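Local coordinates for protein glutathione S-transferase (Natrialba magadii ATCC 43099, PDB 6GZF) that probably acts as a xi-class glutathione transferase of the glutathionyl-hydroquinone reductase type, in a salt-loving, alkali-loving archaeon, at residues D181-N186 with Y230-R235; G216-W221 with T245-F250. All coordinates share one frame; numbering follows the deposited sequence.

Interaction 1: D181-N186 with Y230-R235; sequences DQIIDN and YLAGDR
I183 of helix 177-192 packs on L231 and A232 at the corner of a type I beta turn, Y230-G233, in the all-helical C-terminal domain of the glutathione transferase fold. The bond from CA to CB of I183 is directed at the turn, and at CB the side chain splits into two branches. CG2 meets the tip of L231, with CD1 of L231 4.0 Å away. The other branch starts at CG1, which sits beside the backbone N (chi1 -62°); its second torsion is extended, so CD1 is carried forward onto the turn. There CD1 lies 3.3 Å from O of L231 and 3.7 Å from CB of L231. A beta-branched residue suits this place because it presents two separate apolar surfaces from a buried helix face. L231 adds a long apolar arm across I183, whereas A232 adds a minor contact at the margin, its CB 4.4 Å from CD1 of I183. At G233 (phi 105°, psi -102°) a CB would be jammed against the carbonyl O of A232, which by itself calls for glycine. Y230 N bonds to G233 O across the turn, with a weak return bond from G233 N to Y230 O. L231 N donates a hydrogen bond to OD2 of D240, on helix 238-247.

Interaction 2: G216-W221 with T245-F250; sequences GALAHW and TTLVRF
The backbones of 216-221 and 245-250 stay well apart, L218 and L247 being the nearest pair with CA atoms 9.7 Å from each other, so long side chains must bridge the interval. L218 does most of this. Its CG stands beside the backbone N (chi1 -71°), and the two methyls of the fork take different partners. CD1 meets the F250 ring obliquely, 3.9 Å from CE2 and 4.1 Å from CZ, the leucine and the phenylalanine arriving from opposite directions. CD2 lies 4.2 Å from CD1 of L247, past which L218 slides in the opposite sense. A forked leucine suits a place between two apolar neighbours, and the F250 ring reaches it because CG lies anti to the backbone N (chi1 -159°), sending CE2 and CZ to the leucine methyl. F250 N bonds to L247 O, V248 and R249 between them having type I turn angles. The R249 side chain gives NH1 to T245 O at 3.0 Å, in the carbonyl plane and on a lone pair; NH1 also bonds ND1 of H68 on helix 65-77. F250 approaches Y254, predicted to lower the pKa of the predicted nucleophile C64. Apolar packing and an arginine reaching the thioredoxin-like domain thus mark the helical wall beside the predicted active site of a glutathione transferase.

In the fold
Both contacts belong to the helical C-terminal domain, and both rest on buried apolar side chains with no hydrogen bond between their segments. Interaction 1 sets helix 177-192 against the loop before helix 238-247; interaction 2 joins helix 204-224 to residues 245-250, at the C-terminal part of helix 238-247 and the start of helix 250-254. W221, on helix 204-224, ties them together: its ring packs against I183 CG1 (3.7 Å from CH2) and against L231 CD2. Their surroundings differ. Interaction 1 lies away from the annotated sites and has one partly exposed member, A232, whereas all three touching residues of interaction 2 are buried and it borders the predicted catalytic region.

Interaction 1: D181-N186 with Y230-R235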
# COMPACT_ATOMS: atom_id res chain seq x y z
N ASP A 181 -27.43 17.75 1.86
CA ASP A 181 -26.89 18.26 0.61
C ASP A 181 -25.53 18.92 0.82
O ASP A 181 -24.70 18.95 -0.08
CB ASP A 181 -27.86 19.27 -0.01
CG ASP A 181 -29.18 18.63 -0.43
OD1 ASP A 181 -29.15 17.50 -0.95
OD2 ASP A 181 -30.24 19.26 -0.24
N GLN A 182 -25.30 19.43 2.03
CA GLN A 182 -24.04 20.09 2.35
C GLN A 182 -22.92 19.07 2.55
O GLN A 182 -21.83 19.23 2.00
CB GLN A 182 -24.19 20.94 3.61
CG GLN A 182 -22.96 21.78 3.93
CD GLN A 182 -22.97 22.32 5.35
OE1 GLN A 182 -22.84 21.56 6.31
NE2 GLN A 182 -23.11 23.63 5.48
N ILE A 183 -23.20 18.03 3.33
CA ILE A 183 -22.21 17.00 3.63
C ILE A 183 -21.76 16.26 2.37
O ILE A 183 -20.57 16.01 2.18
CB ILE A 183 -22.74 15.99 4.66
CG1 ILE A 183 -23.07 16.69 5.98
CG2 ILE A 183 -21.73 14.88 4.90
CD1 ILE A 183 -23.59 15.77 7.05
N ILE A 184 -22.73 15.92 1.52
CA ILE A 184 -22.44 15.25 0.26
C ILE A 184 -21.49 16.08 -0.60
O ILE A 184 -20.55 15.55 -1.20
CB ILE A 184 -23.73 14.96 -0.53
CG1 ILE A 184 -24.62 13.97 0.22
CG2 ILE A 184 -23.41 14.43 -1.92
CD1 ILE A 184 -26.01 13.82 -0.36
N ASP A 185 -21.73 17.39 -0.64
CA ASP A 185 -20.91 18.29 -1.44
C ASP A 185 -19.50 18.43 -0.86
O ASP A 185 -18.52 18.51 -1.59
CB ASP A 185 -21.57 19.66 -1.54
CG ASP A 185 -21.08 20.46 -2.74
OD1 ASP A 185 -21.70 20.35 -3.82
OD2 ASP A 185 -20.07 21.18 -2.59
N ASN A 186 -19.41 18.45 0.47
CA ASN A 186 -18.13 18.65 1.14
C ASN A 186 -17.20 17.45 0.95
O ASN A 186 -16.12 17.58 0.40
CB ASN A 186 -18.34 18.93 2.63
CG ASN A 186 -17.06 19.35 3.35
OD1 ASN A 186 -15.95 19.20 2.82
ND2 ASN A 186 -17.21 19.88 4.56
N TYR A 230 -24.95 9.59 13.18
CA TYR A 230 -24.75 9.67 11.74
C TYR A 230 -24.21 11.04 11.33
O TYR A 230 -24.07 11.94 12.17
CB TYR A 230 -26.06 9.37 11.00
CG TYR A 230 -26.64 8.02 11.36
CD1 TYR A 230 -25.97 6.85 11.04
CD2 TYR A 230 -27.86 7.92 12.01
CE1 TYR A 230 -26.50 5.61 11.37
CE2 TYR A 230 -28.40 6.69 12.34
CZ TYR A 230 -27.72 5.54 12.02
OH TYR A 230 -28.25 4.31 12.34
N LEU A 231 -23.88 11.19 10.05
CA LEU A 231 -23.26 12.41 9.55
C LEU A 231 -24.16 13.63 9.72
O LEU A 231 -23.71 14.68 10.18
CB LEU A 231 -22.87 12.24 8.08
CG LEU A 231 -21.74 11.25 7.81
CD1 LEU A 231 -21.45 11.15 6.33
CD2 LEU A 231 -20.49 11.65 8.58
N ALA A 232 -25.42 13.49 9.34
CA ALA A 232 -26.40 14.56 9.54
C ALA A 232 -26.95 14.50 10.96
O ALA A 232 -27.83 15.27 11.33
CB ALA A 232 -27.52 14.47 8.52
N GLY A 233 -26.43 13.56 11.75
CA GLY A 233 -26.76 13.47 13.15
C GLY A 233 -27.71 12.35 13.52
O GLY A 233 -27.32 11.19 13.62
N ASP A 234 -28.97 12.71 13.73
CA ASP A 234 -29.96 11.80 14.30
C ASP A 234 -30.39 10.67 13.36
O ASP A 234 -30.75 9.59 13.82
CB ASP A 234 -31.20 12.60 14.72
CG ASP A 234 -32.09 11.84 15.68
OD1 ASP A 234 -31.55 11.08 16.52
OD2 ASP A 234 -33.32 12.00 15.61
N ARG A 235 -30.35 10.92 12.06
CA ARG A 235 -30.94 9.99 11.11
C ARG A 235 -30.01 9.54 9.99
O ARG A 235 -29.09 10.26 9.59
CB ARG A 235 -32.20 10.61 10.49
CG ARG A 235 -33.20 11.13 11.50
CD ARG A 235 -34.57 11.22 10.87
NE ARG A 235 -34.97 9.95 10.29
CZ ARG A 235 -36.01 9.78 9.48
NH1 ARG A 235 -36.29 8.58 9.00
NH2 ARG A 235 -36.75 10.82 9.14

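Interaction 2: G216-W221 with T245-F250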
# COMPACT_ATOMS: atom_id res chain seq x y z
N GLY A 216 -7.14 14.76 6.49
CA GLY A 216 -7.59 15.94 7.20
C GLY A 216 -9.10 15.92 7.28
O GLY A 216 -9.69 16.19 8.33
N ALA A 217 -9.74 15.59 6.16
CA ALA A 217 -11.19 15.49 6.08
C ALA A 217 -11.71 14.35 6.94
O ALA A 217 -12.74 14.48 7.60
CB ALA A 217 -11.63 15.31 4.64
N LEU A 218 -11.00 13.23 6.93
CA LEU A 218 -11.39 12.06 7.71
C LEU A 218 -11.30 12.34 9.21
O LEU A 218 -12.13 11.85 9.99
CB LEU A 218 -10.51 10.86 7.35
CG LEU A 218 -10.74 10.26 5.96
CD1 LEU A 218 -9.69 9.21 5.65
CD2 LEU A 218 -12.14 9.66 5.87
N ALA A 219 -10.31 13.12 9.61
CA ALA A 219 -10.12 13.47 11.01
C ALA A 219 -11.23 14.41 11.49
O ALA A 219 -11.65 14.35 12.65
CB ALA A 219 -8.76 14.10 11.23
N HIS A 220 -11.69 15.27 10.59
CA HIS A 220 -12.76 16.21 10.92
C HIS A 220 -14.06 15.48 11.22
O HIS A 220 -14.67 15.69 12.27
CB HIS A 220 -12.97 17.20 9.77
CG HIS A 220 -14.28 17.93 9.84
ND1 HIS A 220 -14.67 18.65 10.95
CD2 HIS A 220 -15.29 18.04 8.95
CE1 HIS A 220 -15.86 19.18 10.73
NE2 HIS A 220 -16.26 18.83 9.52
N TRP A 221 -14.48 14.62 10.30
CA TRP A 221 -15.73 13.89 10.45
C TRP A 221 -15.64 12.84 11.56
O TRP A 221 -16.66 12.37 12.05
CB TRP A 221 -16.14 13.23 9.13
CG TRP A 221 -16.53 14.22 8.08
CD1 TRP A 221 -15.86 14.51 6.93
CD2 TRP A 221 -17.69 15.07 8.09
NE1 TRP A 221 -16.53 15.48 6.22
CE2 TRP A 221 -17.65 15.84 6.91
CE3 TRP A 221 -18.74 15.26 8.99
CZ2 TRP A 221 -18.64 16.78 6.60
CZ3 TRP A 221 -19.72 16.19 8.68
CH2 TRP A 221 -19.66 16.94 7.50
N THR A 245 -19.49 4.03 0.95
CA THR A 245 -18.94 3.32 -0.20
C THR A 245 -17.45 3.60 -0.39
O THR A 245 -16.76 2.83 -1.07
CB THR A 245 -19.69 3.68 -1.49
OG1 THR A 245 -19.71 5.11 -1.65
CG2 THR A 245 -21.12 3.17 -1.42
N THR A 246 -16.97 4.69 0.19
CA THR A 246 -15.54 4.99 0.17
C THR A 246 -14.84 4.27 1.32
O THR A 246 -13.84 3.58 1.11
CB THR A 246 -15.27 6.50 0.28
OG1 THR A 246 -15.85 7.17 -0.85
CG2 THR A 246 -13.78 6.78 0.32
N LEU A 247 -15.37 4.45 2.53
CA LEU A 247 -14.81 3.85 3.73
C LEU A 247 -14.71 2.33 3.65
O LEU A 247 -13.73 1.74 4.10
CB LEU A 247 -15.64 4.24 4.95
CG LEU A 247 -15.13 5.39 5.83
CD1 LEU A 247 -14.93 6.66 5.01
CD2 LEU A 247 -16.08 5.64 6.98
N VAL A 248 -15.73 1.71 3.07
CA VAL A 248 -15.80 0.25 2.99
C VAL A 248 -14.69 -0.32 2.11
O VAL A 248 -14.35 -1.50 2.21
CB VAL A 248 -17.18 -0.21 2.47
CG1 VAL A 248 -17.29 0.01 0.97
CG2 VAL A 248 -17.43 -1.68 2.81
N ARG A 249 -14.11 0.53 1.26
CA ARG A 249 -13.07 0.09 0.34
C ARG A 249 -11.69 0.61 0.73
O ARG A 249 -10.70 0.34 0.05
CB ARG A 249 -13.39 0.55 -1.08
CG ARG A 249 -14.60 -0.12 -1.69
CD ARG A 249 -14.95 0.49 -3.04
NE ARG A 249 -15.89 -0.34 -3.79
CZ ARG A 249 -17.21 -0.34 -3.60
NH1 ARG A 249 -17.75 0.45 -2.68
NH2 ARG A 249 -17.98 -1.13 -4.33
N PHE A 250 -11.62 1.34 1.84
CA PHE A 250 -10.40 2.06 2.20
C PHE A 250 -9.27 1.14 2.66
O PHE A 250 -8.16 1.21 2.15
CB PHE A 250 -10.70 3.09 3.29
CG PHE A 250 -9.68 4.19 3.39
CD1 PHE A 250 -8.47 3.98 4.04
CD2 PHE A 250 -9.93 5.43 2.85
CE1 PHE A 250 -7.54 4.99 4.13
CE2 PHE A 250 -9.00 6.45 2.94
CZ PHE A 250 -7.80 6.23 3.58